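Local coordinates for porin (Rhodobacter capsulatus, PDB 2POR), which forms, as a homotrimer, channels across the bacterial outer membrane that let small hydrophilic solutes up to about 0.6 kDa diffuse passively, at residues V2-D7 with S25-T30. Sequence-based numbering, arbitrary orientation.
Sequences VKLSGD and SRVLFT
R26 and D7 are joined by a two-pronged salt bridge: NE of R26 donates to OD1 of D7 at 3.0 Å on its syn lone pair, and NH2 of R26 to OD2 of D7, also at 3.0 Å. Both oxygens lie near the guanidinium plane, although the carboxylate is turned 35° from it. A bend at chi3 (-60°) sets R26 NE beside OD1 of D7, and the guanidinium meets the carboxylate side-on. An alanine in place of R26 would probably leave the D7 carboxylate without its cation and free to turn. Main-chain bonds pair K3 with T30, S5 with L28 and D7 with R26, N to O both ways, zipping together the first hairpin of the 16-stranded antiparallel porin barrel, strands 2-14 and 19-34. On the face of S5, L28 and T30, a water bridges OG of S5 (2.8 Å), OG1 of T30 (2.7 Å) and O of L28. On the opposite face L4, V27 and F29 form an apolar cluster: L4 lies alongside F29, its CD2 3.4 Å from CD1 of F29 and 4.0 Å from CG1 of V27. This cluster faces the trimer interface, where L4 packs on V2 of one neighbouring subunit and L4 of the other.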
ATOM      1  N   VAL A   2     -13.490  -9.475  -8.797  1.00 24.91           N
ATOM      2  CA  VAL A   2     -12.131  -8.945  -8.666  1.00 26.19           C
ATOM      3  C   VAL A   2     -11.136  -9.968  -9.192  1.00 21.63           C
ATOM      4  O   VAL A   2     -11.076 -11.070  -8.651  1.00 25.05           O
ATOM      5  CB  VAL A   2     -11.773  -8.624  -7.161  1.00 21.80           C
ATOM      6  CG1 VAL A   2     -10.387  -7.982  -7.131  1.00 21.14           C
ATOM      7  CG2 VAL A   2     -12.770  -7.676  -6.511  1.00 21.61           C
ATOM      8  N   LYS A   3     -10.333  -9.683 -10.208  1.00 17.35           N
ATOM      9  CA  LYS A   3      -9.322 -10.590 -10.716  1.00 16.93           C
ATOM     10  C   LYS A   3      -7.920 -10.029 -10.450  1.00 22.75           C
ATOM     11  O   LYS A   3      -7.741  -8.812 -10.391  1.00 24.29           O
ATOM     12  CB  LYS A   3      -9.456 -10.780 -12.225  1.00 20.86           C
ATOM     13  CG  LYS A   3     -10.732 -11.476 -12.654  1.00 49.31           C
ATOM     14  CD  LYS A   3     -10.532 -12.087 -14.040  1.00 66.30           C
ATOM     15  CE  LYS A   3     -11.520 -13.255 -14.243  1.00 91.35           C
ATOM     16  NZ  LYS A   3     -11.428 -14.297 -13.214  1.00 86.70           N
ATOM     17  N   LEU A   4      -6.941 -10.903 -10.354  1.00 18.28           N
ATOM     18  CA  LEU A   4      -5.578 -10.572 -10.102  1.00 17.20           C
ATOM     19  C   LEU A   4      -4.696 -10.939 -11.232  1.00 25.71           C
ATOM     20  O   LEU A   4      -4.848 -11.981 -11.857  1.00 22.60           O
ATOM     21  CB  LEU A   4      -5.040 -11.304  -8.895  1.00 17.62           C
ATOM     22  CG  LEU A   4      -5.613 -10.985  -7.506  1.00 25.02           C
ATOM     23  CD1 LEU A   4      -4.906 -11.735  -6.412  1.00 27.49           C
ATOM     24  CD2 LEU A   4      -5.352  -9.542  -7.197  1.00 28.78           C
ATOM     25  N   SER A   5      -3.735 -10.102 -11.539  1.00 18.09           N
ATOM     26  CA  SER A   5      -2.669 -10.447 -12.460  1.00 16.56           C
ATOM     27  C   SER A   5      -1.415  -9.729 -11.924  1.00 21.22           C
ATOM     28  O   SER A   5      -1.528  -9.016 -10.912  1.00 17.63           O
ATOM     29  CB  SER A   5      -2.982  -9.972 -13.856  1.00 15.90           C
ATOM     30  OG  SER A   5      -3.269  -8.590 -13.990  1.00 22.45           O
ATOM     31  N   GLY A   6      -0.251  -9.863 -12.526  1.00 22.36           N
ATOM     32  CA  GLY A   6       0.951  -9.207 -12.026  1.00 18.52           C
ATOM     33  C   GLY A   6       2.059  -9.297 -13.012  1.00 20.43           C
ATOM     34  O   GLY A   6       1.950  -9.852 -14.117  1.00 19.89           O
ATOM     35  N   ASP A   7       3.169  -8.690 -12.647  1.00 17.75           N
ATOM     36  CA  ASP A   7       4.369  -8.765 -13.458  1.00 14.63           C
ATOM     37  C   ASP A   7       5.572  -8.560 -12.542  1.00 17.50           C
ATOM     38  O   ASP A   7       5.418  -8.219 -11.362  1.00 17.10           O
ATOM     39  CB  ASP A   7       4.365  -7.714 -14.595  1.00 15.83           C
ATOM     40  CG  ASP A   7       4.102  -6.273 -14.173  1.00 23.05           C
ATOM     41  OD1 ASP A   7       4.821  -5.748 -13.338  1.00 20.15           O
ATOM     42  OD2 ASP A   7       3.149  -5.694 -14.643  1.00 25.78           O
ATOM     43  N   SER A  25       8.375  -6.101  -8.608  1.00 19.57           N
ATOM     44  CA  SER A  25       7.224  -6.943  -8.875  1.00 19.55           C
ATOM     45  C   SER A  25       6.028  -6.072  -8.572  1.00 22.34           C
ATOM     46  O   SER A  25       6.077  -5.156  -7.727  1.00 18.07           O
ATOM     47  CB  SER A  25       7.244  -8.222  -8.006  1.00 15.96           C
ATOM     48  OG  SER A  25       7.470  -8.072  -6.635  1.00 31.90           O
ATOM     49  N   ARG A  26       4.910  -6.286  -9.280  1.00 16.42           N
ATOM     50  CA  ARG A  26       3.678  -5.506  -9.148  1.00 14.69           C
ATOM     51  C   ARG A  26       2.469  -6.466  -9.233  1.00 18.06           C
ATOM     52  O   ARG A  26       2.607  -7.555  -9.814  1.00 16.70           O
ATOM     53  CB  ARG A  26       3.552  -4.486 -10.282  1.00 15.19           C
ATOM     54  CG  ARG A  26       4.809  -3.620 -10.370  1.00 18.12           C
ATOM     55  CD  ARG A  26       4.593  -2.458 -11.287  1.00 19.43           C
ATOM     56  NE  ARG A  26       4.262  -2.943 -12.589  1.00 17.77           N
ATOM     57  CZ  ARG A  26       3.876  -2.159 -13.584  1.00 29.11           C
ATOM     58  NH1 ARG A  26       3.767  -0.851 -13.471  1.00 20.54           N
ATOM     59  NH2 ARG A  26       3.525  -2.711 -14.743  1.00 23.76           N
ATOM     60  N   VAL A  27       1.327  -6.098  -8.678  1.00 18.18           N
ATOM     61  CA  VAL A  27       0.076  -6.862  -8.758  1.00 17.02           C
ATOM     62  C   VAL A  27      -0.948  -5.852  -9.250  1.00 20.98           C
ATOM     63  O   VAL A  27      -0.941  -4.684  -8.808  1.00 18.90           O
ATOM     64  CB  VAL A  27      -0.311  -7.421  -7.373  1.00 13.14           C
ATOM     65  CG1 VAL A  27      -1.757  -7.903  -7.289  1.00 20.80           C
ATOM     66  CG2 VAL A  27       0.612  -8.601  -7.122  1.00 18.48           C
ATOM     67  N   LEU A  28      -1.785  -6.287 -10.208  1.00 13.21           N
ATOM     68  CA  LEU A  28      -2.891  -5.509 -10.716  1.00 12.34           C
ATOM     69  C   LEU A  28      -4.235  -6.104 -10.261  1.00 16.60           C
ATOM     70  O   LEU A  28      -4.472  -7.312 -10.318  1.00 19.12           O
ATOM     71  CB  LEU A  28      -2.792  -5.456 -12.249  1.00 15.44           C
ATOM     72  CG  LEU A  28      -3.954  -4.812 -13.008  1.00 17.29           C
ATOM     73  CD1 LEU A  28      -4.049  -3.304 -12.789  1.00 19.53           C
ATOM     74  CD2 LEU A  28      -3.718  -5.056 -14.466  1.00 18.79           C
ATOM     75  N   PHE A  29      -5.117  -5.285  -9.713  1.00 14.46           N
ATOM     76  CA  PHE A  29      -6.470  -5.662  -9.325  1.00 19.10           C
ATOM     77  C   PHE A  29      -7.363  -5.248 -10.472  1.00 28.14           C
ATOM     78  O   PHE A  29      -7.352  -4.055 -10.805  1.00 19.55           O
ATOM     79  CB  PHE A  29      -6.950  -4.908  -8.102  1.00 14.05           C
ATOM     80  CG  PHE A  29      -6.096  -5.188  -6.889  1.00 21.24           C
ATOM     81  CD1 PHE A  29      -6.177  -6.394  -6.242  1.00 17.81           C
ATOM     82  CD2 PHE A  29      -5.205  -4.224  -6.431  1.00 23.31           C
ATOM     83  CE1 PHE A  29      -5.370  -6.643  -5.148  1.00 26.27           C
ATOM     84  CE2 PHE A  29      -4.400  -4.473  -5.336  1.00 20.41           C
ATOM     85  CZ  PHE A  29      -4.477  -5.683  -4.693  1.00 22.27           C
ATOM     86  N   THR A  30      -8.127  -6.144 -11.133  1.00 18.98           N
ATOM     87  CA  THR A  30      -9.069  -5.737 -12.185  1.00 17.37           C
ATOM     88  C   THR A  30     -10.454  -6.069 -11.692  1.00 18.66           C
ATOM     89  O   THR A  30     -10.715  -7.210 -11.306  1.00 21.64           O
ATOM     90  CB  THR A  30      -8.817  -6.479 -13.438  1.00 16.98           C
ATOM     91  OG1 THR A  30      -7.492  -6.196 -13.839  1.00 23.49           O
ATOM     92  CG2 THR A  30      -9.753  -6.060 -14.505  1.00 20.20           C
TER
HETATM   93  O   HOH W   1      -5.812  -8.067 -12.958  1.00 21.76           O